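Local coordinates for EmGH1 (PDB 5Z87), which probably hydrolyses beta-glucosidic bonds as a glycoside hydrolase family 3 enzyme, releasing glucose from the non-reducing ends of beta-linked glycosides, at residues Q708-S714 and E765-G771. Residue numbers count along the deposited sequence, not the author numbering.
Sequences QLYIRDS and EIVIMAG. With MG (magnesium ion), chain E.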
loop_
_atom_site.group_PDB
_atom_site.type_symbol
_atom_site.label_atom_id
_atom_site.label_comp_id
_atom_site.label_asym_id
_atom_site.label_seq_id
_atom_site.Cartn_x
_atom_site.Cartn_y
_atom_site.Cartn_z
ATOM N N GLN A 708 2.671 -14.259 -25.455
ATOM C CA GLN A 708 2.233 -13.077 -24.715
ATOM C C GLN A 708 2.776 -11.800 -25.345
ATOM O O GLN A 708 3.979 -11.687 -25.607
ATOM C CB GLN A 708 2.657 -13.176 -23.243
ATOM C CG GLN A 708 2.058 -14.390 -22.549
ATOM C CD GLN A 708 2.665 -14.694 -21.185
ATOM O OE1 GLN A 708 3.044 -13.795 -20.420
ATOM N NE2 GLN A 708 2.760 -15.977 -20.874
ATOM N N LEU A 709 1.886 -10.830 -25.562
ATOM C CA LEU A 709 2.225 -9.543 -26.161
ATOM C C LEU A 709 2.087 -8.424 -25.125
ATOM O O LEU A 709 1.116 -8.389 -24.367
ATOM C CB LEU A 709 1.327 -9.263 -27.369
ATOM C CG LEU A 709 1.676 -8.061 -28.265
ATOM C CD1 LEU A 709 2.856 -8.375 -29.170
ATOM C CD2 LEU A 709 0.477 -7.660 -29.098
ATOM N N TYR A 710 3.070 -7.518 -25.092
ATOM C CA TYR A 710 3.106 -6.396 -24.161
ATOM C C TYR A 710 3.539 -5.145 -24.907
ATOM O O TYR A 710 4.181 -5.217 -25.960
ATOM C CB TYR A 710 4.094 -6.620 -23.003
ATOM C CG TYR A 710 3.864 -7.845 -22.160
ATOM C CD1 TYR A 710 4.273 -9.104 -22.598
ATOM C CD2 TYR A 710 3.278 -7.746 -20.892
ATOM C CE1 TYR A 710 4.069 -10.248 -21.795
ATOM C CE2 TYR A 710 3.079 -8.871 -20.089
ATOM C CZ TYR A 710 3.480 -10.124 -20.553
ATOM O OH TYR A 710 3.281 -11.244 -19.775
ATOM N N ILE A 711 3.208 -3.983 -24.342
ATOM C CA ILE A 711 3.672 -2.724 -24.907
ATOM C C ILE A 711 4.205 -1.826 -23.800
ATOM O O ILE A 711 3.879 -1.979 -22.622
ATOM C CB ILE A 711 2.575 -1.973 -25.696
ATOM C CG1 ILE A 711 1.490 -1.481 -24.741
ATOM C CG2 ILE A 711 1.987 -2.861 -26.812
ATOM C CD1 ILE A 711 0.866 -0.187 -25.157
ATOM N N ARG A 712 5.045 -0.876 -24.206
ATOM C CA ARG A 712 5.494 0.212 -23.345
ATOM C C ARG A 712 5.358 1.511 -24.125
ATOM O O ARG A 712 5.912 1.641 -25.220
ATOM C CB ARG A 712 6.943 -0.001 -22.880
ATOM C CG ARG A 712 7.721 1.273 -22.504
ATOM C CD ARG A 712 7.228 1.916 -21.209
ATOM N NE ARG A 712 8.056 3.063 -20.808
ATOM C CZ ARG A 712 7.728 3.935 -19.858
ATOM N NH1 ARG A 712 8.541 4.945 -19.565
ATOM N NH2 ARG A 712 6.597 3.794 -19.192
ATOM N N ASP A 713 4.618 2.462 -23.569
ATOM C CA ASP A 713 4.518 3.800 -24.139
ATOM C C ASP A 713 5.691 4.592 -23.563
ATOM O O ASP A 713 5.650 5.031 -22.407
ATOM C CB ASP A 713 3.159 4.399 -23.802
ATOM C CG ASP A 713 2.939 5.751 -24.426
ATOM O OD1 ASP A 713 3.807 6.211 -25.208
ATOM O OD2 ASP A 713 1.898 6.361 -24.101
ATOM N N SER A 714 6.748 4.757 -24.373
ATOM C CA SER A 714 8.031 5.261 -23.873
ATOM C C SER A 714 7.889 6.623 -23.208
ATOM O O SER A 714 8.455 6.860 -22.134
ATOM C CB SER A 714 9.053 5.345 -25.008
ATOM O OG SER A 714 9.367 4.065 -25.513
ATOM N N GLU A 765 7.051 7.002 -29.557
ATOM C CA GLU A 765 7.491 5.622 -29.685
ATOM C C GLU A 765 6.665 4.674 -28.824
ATOM O O GLU A 765 6.313 4.984 -27.682
ATOM C CB GLU A 765 8.960 5.518 -29.290
ATOM C CG GLU A 765 9.510 4.117 -29.292
ATOM C CD GLU A 765 10.908 4.056 -28.706
ATOM O OE1 GLU A 765 11.047 4.096 -27.455
ATOM O OE2 GLU A 765 11.865 3.989 -29.512
ATOM N N ILE A 766 6.370 3.504 -29.377
ATOM C CA ILE A 766 5.817 2.388 -28.625
ATOM C C ILE A 766 6.771 1.218 -28.780
ATOM O O ILE A 766 7.189 0.903 -29.900
ATOM C CB ILE A 766 4.413 1.995 -29.112
ATOM C CG1 ILE A 766 3.479 3.219 -29.165
ATOM C CG2 ILE A 766 3.873 0.866 -28.233
ATOM C CD1 ILE A 766 3.027 3.730 -27.780
ATOM N N VAL A 767 7.133 0.597 -27.657
ATOM C CA VAL A 767 7.903 -0.639 -27.656
ATOM C C VAL A 767 6.906 -1.784 -27.606
ATOM O O VAL A 767 6.008 -1.792 -26.760
ATOM C CB VAL A 767 8.873 -0.697 -26.460
ATOM C CG1 VAL A 767 9.783 -1.933 -26.557
ATOM C CG2 VAL A 767 9.713 0.564 -26.387
ATOM N N ILE A 768 7.034 -2.730 -28.532
ATOM C CA ILE A 768 6.167 -3.902 -28.592
ATOM C C ILE A 768 7.007 -5.109 -28.206
ATOM O O ILE A 768 8.091 -5.312 -28.757
ATOM C CB ILE A 768 5.541 -4.077 -29.989
ATOM C CG1 ILE A 768 4.566 -2.938 -30.286
ATOM C CG2 ILE A 768 4.828 -5.407 -30.088
ATOM C CD1 ILE A 768 4.137 -2.886 -31.723
ATOM N N MET A 769 6.521 -5.888 -27.243
ATOM C CA MET A 769 7.281 -6.991 -26.672
ATOM C C MET A 769 6.481 -8.283 -26.759
ATOM O O MET A 769 5.251 -8.275 -26.671
ATOM C CB MET A 769 7.653 -6.709 -25.217
ATOM C CG MET A 769 8.557 -5.488 -25.035
ATOM S SD MET A 769 8.424 -4.808 -23.369
ATOM C CE MET A 769 6.993 -3.769 -23.574
ATOM N N ALA A 770 7.192 -9.398 -26.940
ATOM C CA ALA A 770 6.544 -10.700 -27.026
ATOM C C ALA A 770 7.466 -11.779 -26.479
ATOM O O ALA A 770 8.691 -11.687 -26.585
ATOM C CB ALA A 770 6.134 -11.025 -28.470
ATOM N N GLY A 771 6.865 -12.805 -25.900
ATOM C CA GLY A 771 7.607 -13.886 -25.298
ATOM C C GLY A 771 6.683 -14.808 -24.527
ATOM O O GLY A 771 5.463 -14.601 -24.487
HETATM MG MG MG E . 4.038 8.000 -26.072
HETATM O O HOH W 1 2.063 8.498 -25.398
HETATM O O HOH W 2 5.969 7.326 -26.592
HETATM O O HOH W 3 4.294 9.994 -26.568
HETATM O O HOH W 4 3.050 7.455 -27.952
#
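The carboxylate of D713, a hard oxygen ligand suited to Mg2+, binds a magnesium ion (OD1–MG 2.0 Å) whose coordination is completed by I715 O and four waters; R720 forms a salt bridge with OD2. One of these waters donates to E765 O at 2.6 Å, so the ion's hydration shell also reaches strand 765-771. Where strand 708-713 ends, the short side chain of S714 donates its hydroxyl to E765 (S714 OG–E765 OE1 2.6 Å). The two strands run antiparallel; Q708/G771, Y710/M769 and R712/V767 are hydrogen-bonded pairs, with Y710 N–M769 O and M769 N–Y710 O both 2.8 Å. Long, unbranched M769 lays CE 4.1 Å from Y710 CB and 3.8 Å from R712 CB, while Y710 OH donates to Q708 OE1 (2.6 Å). On the opposite face, L709 and beta-branched I711, I766 and I768, suited to extended strands, fill buried space (L709 CD1–I768 CG2 3.7 Å), and small A770 touches V693. In the fibronectin type III-like domain's sheet, 724-733 lies beside 703-713 and 778-784 beside 764-771, with strand 689-697 packing against I768 and A770.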